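Local structure of Serpin48 (Tenebrio molitor, 3OZQ) at residues A[13-18]-A[37-42]; A[21-26]-A[369-374]. The protein is an insect serpin that specifically inhibits the serine protease SPE and so acts in the innate immunity of the beetle. All coordinates share one frame; numbering follows the deposited sequence.

Contact 1. Residues A[13-18]-A[37-42]; sequences NAVNSF and SPFSAA
Val15 and Phe18 of helix 10-29 pack against Pro38, Phe39 and Ala42 at the start of helix 38-50, a helix-helix contact in the interior of the serpin fold. The two short helical segments cross at 119°, their axes 9.5 Å apart at closest approach; the side chains that meet are apolar, and no hydrogen bond crosses between them. Val15 divides its branches over Phe39: CG1 rests on the root of that side chain, 3.7 Å from Phe39 CB, while CG2 meets the rim of the ring, close to its plane. With CG1 anti to the backbone N (chi1 172°), both methyls can touch the same neighbour, a use suited to a short, beta-branched residue. Phe18 reaches farther. Its ring presents an edge to the first turn of the other helix: the carbonyl oxygen Pro38 O lies at that edge, in the plane of the ring, 3.5 Å from Phe18 CE2, while CD2 comes within 3.8 Å of Pro38 CB. The same CE2 reaches Ala42 CB at 4.1 Å, an oblique approach to a methyl small enough to let the ring come near the helix backbone. Leu283 and Leu286 of helix 279-286 also pack on Phe18, and Met365 of strand 365-372 touches both Val15 and Phe39. Proline suits the first turn of a helix, where its missing N-H costs no helical hydrogen bond. Just before it, Ser37 is the N-cap: its buried hydroxyl is also hydrogen-bonded with Leu367 O, and Ser37 OG accepts from Ser40 N at 3.0 Å, with an N-H...O angle of 160°.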
loop_
_atom_site.group_PDB
_atom_site.type_symbol
_atom_site.label_atom_id
_atom_site.label_comp_id
_atom_site.label_asym_id
_atom_site.label_seq_id
_atom_site.Cartn_x
_atom_site.Cartn_y
_atom_site.Cartn_z
ATOM N N ASN A 13 -3.397 14.333 -2.258
ATOM C CA ASN A 13 -2.985 14.917 -0.991
ATOM C C ASN A 13 -3.609 14.211 0.216
ATOM O O ASN A 13 -2.960 14.053 1.251
ATOM C CB ASN A 13 -3.330 16.411 -0.977
ATOM C CG ASN A 13 -2.279 17.248 -0.287
ATOM O OD1 ASN A 13 -1.685 18.144 -0.895
ATOM N ND2 ASN A 13 -2.042 16.968 0.991
ATOM N N ALA A 14 -4.866 13.791 0.087
ATOM C CA ALA A 14 -5.557 13.106 1.180
ATOM C C ALA A 14 -4.953 11.733 1.464
ATOM O O ALA A 14 -4.889 11.299 2.612
ATOM C CB ALA A 14 -7.055 12.984 0.887
ATOM N N VAL A 15 -4.511 11.059 0.409
ATOM C CA VAL A 15 -3.854 9.768 0.533
ATOM C C VAL A 15 -2.550 9.907 1.319
ATOM O O VAL A 15 -2.250 9.100 2.211
ATOM C CB VAL A 15 -3.539 9.196 -0.853
ATOM C CG1 VAL A 15 -2.679 7.936 -0.734
ATOM C CG2 VAL A 15 -4.838 8.924 -1.625
ATOM N N ASN A 16 -1.782 10.938 0.983
ATOM C CA ASN A 16 -0.482 11.150 1.603
ATOM C C ASN A 16 -0.588 11.412 3.092
ATOM O O ASN A 16 0.279 10.998 3.853
ATOM C CB ASN A 16 0.298 12.270 0.903
ATOM C CG ASN A 16 0.613 11.934 -0.535
ATOM O OD1 ASN A 16 0.414 10.801 -0.970
ATOM N ND2 ASN A 16 1.102 12.910 -1.284
ATOM N N SER A 17 -1.649 12.089 3.516
ATOM C CA SER A 17 -1.842 12.313 4.942
ATOM C C SER A 17 -2.456 11.076 5.610
ATOM O O SER A 17 -2.241 10.827 6.800
ATOM C CB SER A 17 -2.698 13.558 5.186
ATOM O OG SER A 17 -3.838 13.575 4.343
ATOM N N PHE A 18 -3.207 10.305 4.831
ATOM C CA PHE A 18 -3.791 9.043 5.288
ATOM C C PHE A 18 -2.682 8.037 5.572
ATOM O O PHE A 18 -2.776 7.220 6.492
ATOM C CB PHE A 18 -4.734 8.510 4.199
ATOM C CG PHE A 18 -5.545 7.306 4.599
ATOM C CD1 PHE A 18 -6.340 7.324 5.733
ATOM C CD2 PHE A 18 -5.555 6.166 3.797
ATOM C CE1 PHE A 18 -7.112 6.211 6.080
ATOM C CE2 PHE A 18 -6.326 5.060 4.126
ATOM C CZ PHE A 18 -7.109 5.076 5.276
ATOM N N SER A 37 -0.532 -0.595 1.591
ATOM C CA SER A 37 -0.974 0.402 0.627
ATOM C C SER A 37 -2.183 1.156 1.160
ATOM O O SER A 37 -3.331 0.751 0.939
ATOM C CB SER A 37 -1.333 -0.225 -0.708
ATOM O OG SER A 37 -1.712 0.802 -1.618
ATOM N N PRO A 38 -1.933 2.254 1.881
ATOM C CA PRO A 38 -3.077 3.077 2.301
ATOM C C PRO A 38 -3.891 3.557 1.095
ATOM O O PRO A 38 -5.138 3.578 1.134
ATOM C CB PRO A 38 -2.416 4.233 3.047
ATOM C CG PRO A 38 -1.098 3.631 3.555
ATOM C CD PRO A 38 -0.655 2.742 2.425
ATOM N N PHE A 39 -3.202 3.905 0.016
ATOM C CA PHE A 39 -3.891 4.350 -1.198
ATOM C C PHE A 39 -4.906 3.322 -1.692
ATOM O O PHE A 39 -6.084 3.636 -1.876
ATOM C CB PHE A 39 -2.893 4.632 -2.322
ATOM C CG PHE A 39 -3.516 4.602 -3.687
ATOM C CD1 PHE A 39 -3.427 3.471 -4.481
ATOM C CD2 PHE A 39 -4.220 5.698 -4.163
ATOM C CE1 PHE A 39 -4.028 3.431 -5.725
ATOM C CE2 PHE A 39 -4.808 5.669 -5.408
ATOM C CZ PHE A 39 -4.705 4.535 -6.193
ATOM N N SER A 40 -4.452 2.086 -1.912
ATOM C CA SER A 40 -5.331 1.075 -2.491
ATOM C C SER A 40 -6.529 0.776 -1.573
ATOM O O SER A 40 -7.684 0.698 -2.023
ATOM C CB SER A 40 -4.534 -0.194 -2.826
ATOM O OG SER A 40 -5.199 -0.982 -3.798
ATOM N N ALA A 41 -6.249 0.613 -0.284
ATOM C CA ALA A 41 -7.302 0.413 0.690
ATOM C C ALA A 41 -8.305 1.566 0.568
ATOM O O ALA A 41 -9.525 1.360 0.614
ATOM C CB ALA A 41 -6.716 0.343 2.093
ATOM N N ALA A 42 -7.781 2.778 0.409
ATOM C CA ALA A 42 -8.611 3.975 0.327
ATOM C C ALA A 42 -9.559 3.926 -0.868
ATOM O O ALA A 42 -10.724 4.282 -0.750
ATOM C CB ALA A 42 -7.748 5.235 0.276
#

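Contact 2. Residues A[21-26]-A[369-374]; sequences SVYKEV and AGRVTT
Tyr23 projects from helix 10-29 onto Gly370 and Arg371 of strand 365-372, joining the N-terminal helix of the serpin fold to the C-terminal part of the chain. The tight part is the far end of the tyrosine. Its OH lies 3.4 Å from Arg371 CB and 3.5 Å from Arg371 CD, meeting the aliphatic part of the arginine, and the ring and guanidinium planes stand 86° apart. Arg371 CG sits between the backbone N and carbonyl carbon (chi1 77°), and from there the chain runs extended to NE, carrying the charge past the phenol. Glu247 ties the two polar ends together: its OE2 is hydrogen-bonded with Tyr23 OH and forms a salt bridge with Arg371 NH1, an arrangement that probably stabilises buried charge. Arg371 NE also bonds to Ala32 O.

Nearer the helix the fit is looser. The tyrosine ring turns its edge to the Gly370 carbonyl, whose O lies near the ring plane, 3.8 Å from Tyr23 CE1. The solvent side of the helix carries the exposed Lys24, its NZ hydrogen-bonded with Glu247 O. Just past the strand, the partly exposed Thr373 sets its CG2 over the rim of one guanidinium face of Arg371, 3.7 Å above the plane.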
loop_
_atom_site.group_PDB
_atom_site.type_symbol
_atom_site.label_atom_id
_atom_site.label_comp_id
_atom_site.label_asym_id
_atom_site.label_seq_id
_atom_site.Cartn_x
_atom_site.Cartn_y
_atom_site.Cartn_z
ATOM N N SER A 21 -1.022 7.853 9.058
ATOM C CA SER A 21 -2.023 7.408 10.014
ATOM C C SER A 21 -2.172 5.897 9.910
ATOM O O SER A 21 -2.245 5.209 10.915
ATOM C CB SER A 21 -3.374 8.094 9.765
ATOM O OG SER A 21 -3.270 9.507 9.886
ATOM N N VAL A 22 -2.207 5.386 8.684
ATOM C CA VAL A 22 -2.280 3.944 8.477
ATOM C C VAL A 22 -1.037 3.229 9.005
ATOM O O VAL A 22 -1.150 2.233 9.726
ATOM C CB VAL A 22 -2.552 3.591 7.004
ATOM C CG1 VAL A 22 -2.409 2.091 6.779
ATOM C CG2 VAL A 22 -3.973 4.025 6.623
ATOM N N TYR A 23 0.146 3.753 8.666
ATOM C CA TYR A 23 1.405 3.162 9.104
ATOM C C TYR A 23 1.396 3.013 10.627
ATOM O O TYR A 23 1.715 1.947 11.157
ATOM C CB TYR A 23 2.593 4.018 8.605
ATOM C CG TYR A 23 3.979 3.534 8.953
ATOM C CD1 TYR A 23 4.860 3.105 7.961
ATOM C CD2 TYR A 23 4.423 3.528 10.267
ATOM C CE1 TYR A 23 6.151 2.679 8.277
ATOM C CE2 TYR A 23 5.700 3.107 10.593
ATOM C CZ TYR A 23 6.559 2.681 9.596
ATOM O OH TYR A 23 7.821 2.261 9.942
ATOM N N LYS A 24 1.010 4.079 11.327
ATOM C CA LYS A 24 1.024 4.087 12.793
ATOM C C LYS A 24 0.151 2.988 13.365
ATOM O O LYS A 24 0.487 2.367 14.367
ATOM C CB LYS A 24 0.561 5.447 13.338
ATOM C CG LYS A 24 0.816 5.633 14.831
ATOM C CD LYS A 24 0.638 7.095 15.268
ATOM C CE LYS A 24 1.861 7.964 14.929
ATOM N NZ LYS A 24 2.973 7.914 15.947
ATOM N N GLU A 25 -0.982 2.748 12.722
ATOM C CA GLU A 25 -1.871 1.680 13.150
ATOM C C GLU A 25 -1.281 0.305 12.854
ATOM O O GLU A 25 -1.253 -0.564 13.723
ATOM C CB GLU A 25 -3.229 1.828 12.465
ATOM C CG GLU A 25 -4.387 1.778 13.417
ATOM C CD GLU A 25 -4.132 2.576 14.678
ATOM O OE1 GLU A 25 -3.865 3.789 14.577
ATOM O OE2 GLU A 25 -4.204 1.984 15.775
ATOM N N VAL A 26 -0.795 0.109 11.631
ATOM C CA VAL A 26 -0.294 -1.208 11.237
ATOM C C VAL A 26 0.851 -1.671 12.130
ATOM O O VAL A 26 0.937 -2.848 12.483
ATOM C CB VAL A 26 0.112 -1.262 9.761
ATOM C CG1 VAL A 26 0.932 -2.528 9.479
ATOM C CG2 VAL A 26 -1.127 -1.218 8.892
ATOM N N ALA A 369 3.883 1.952 1.535
ATOM C CA ALA A 369 4.802 2.357 2.578
ATOM C C ALA A 369 5.109 1.143 3.455
ATOM O O ALA A 369 4.337 0.195 3.495
ATOM C CB ALA A 369 4.222 3.474 3.394
ATOM N N GLY A 370 6.242 1.163 4.133
ATOM C CA GLY A 370 6.587 0.042 4.984
ATOM C C GLY A 370 7.929 0.233 5.652
ATOM O O GLY A 370 8.509 1.318 5.645
ATOM N N ARG A 371 8.420 -0.843 6.244
ATOM C CA ARG A 371 9.655 -0.771 6.971
ATOM C C ARG A 371 10.351 -2.114 6.910
ATOM O O ARG A 371 9.722 -3.160 6.672
ATOM C CB ARG A 371 9.387 -0.375 8.417
ATOM C CG ARG A 371 8.868 -1.493 9.244
ATOM C CD ARG A 371 8.605 -1.041 10.644
ATOM N NE ARG A 371 8.123 -2.149 11.448
ATOM C CZ ARG A 371 8.128 -2.157 12.772
ATOM N NH1 ARG A 371 8.592 -1.104 13.432
ATOM N NH2 ARG A 371 7.676 -3.215 13.433
ATOM N N VAL A 372 11.666 -2.060 7.087
ATOM C CA VAL A 372 12.493 -3.237 7.224
ATOM C C VAL A 372 13.265 -3.065 8.529
ATOM O O VAL A 372 13.961 -2.062 8.708
ATOM C CB VAL A 372 13.529 -3.311 6.097
ATOM C CG1 VAL A 372 14.531 -4.444 6.380
ATOM C CG2 VAL A 372 12.846 -3.480 4.745
ATOM N N THR A 373 13.111 -4.016 9.443
ATOM C CA THR A 373 13.849 -4.003 10.698
ATOM C C THR A 373 14.701 -5.259 10.781
ATOM O O THR A 373 15.526 -5.397 11.685
ATOM C CB THR A 373 12.917 -4.019 11.922
ATOM O OG1 THR A 373 12.298 -5.308 12.019
ATOM C CG2 THR A 373 11.849 -2.934 11.811
ATOM N N THR A 374 14.492 -6.175 9.841
ATOM C CA THR A 374 15.170 -7.463 9.878
ATOM C C THR A 374 15.373 -8.033 8.475
ATOM O O THR A 374 14.504 -7.907 7.614
ATOM C CB THR A 374 14.381 -8.477 10.740
ATOM O OG1 THR A 374 15.274 -9.464 11.260
ATOM C CG2 THR A 374 13.307 -9.171 9.912
#

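Helix 10-29 serves both contacts, whose centres are about 13 Å apart: residues 13-18 meet a second helix, and residues 21-26 a strand. The touching residues of both contacts are buried, but the chemistry differs. Contact 1 is mostly hydrocarbon packing, with one backbone carbonyl at a ring edge, and buries 239 Å², whereas contact 2 buries 138 Å² and has a phenol and an arginine sharing one carboxylate. Contact 1 joins elements close in sequence; contact 2 brings together segments 343 residues apart. Strand 365-372 is one partner in contact 2, and through Met365 it also lies against contact 1. The two also touch directly, Pro38 CG packing 3.7 Å from Val22 CB.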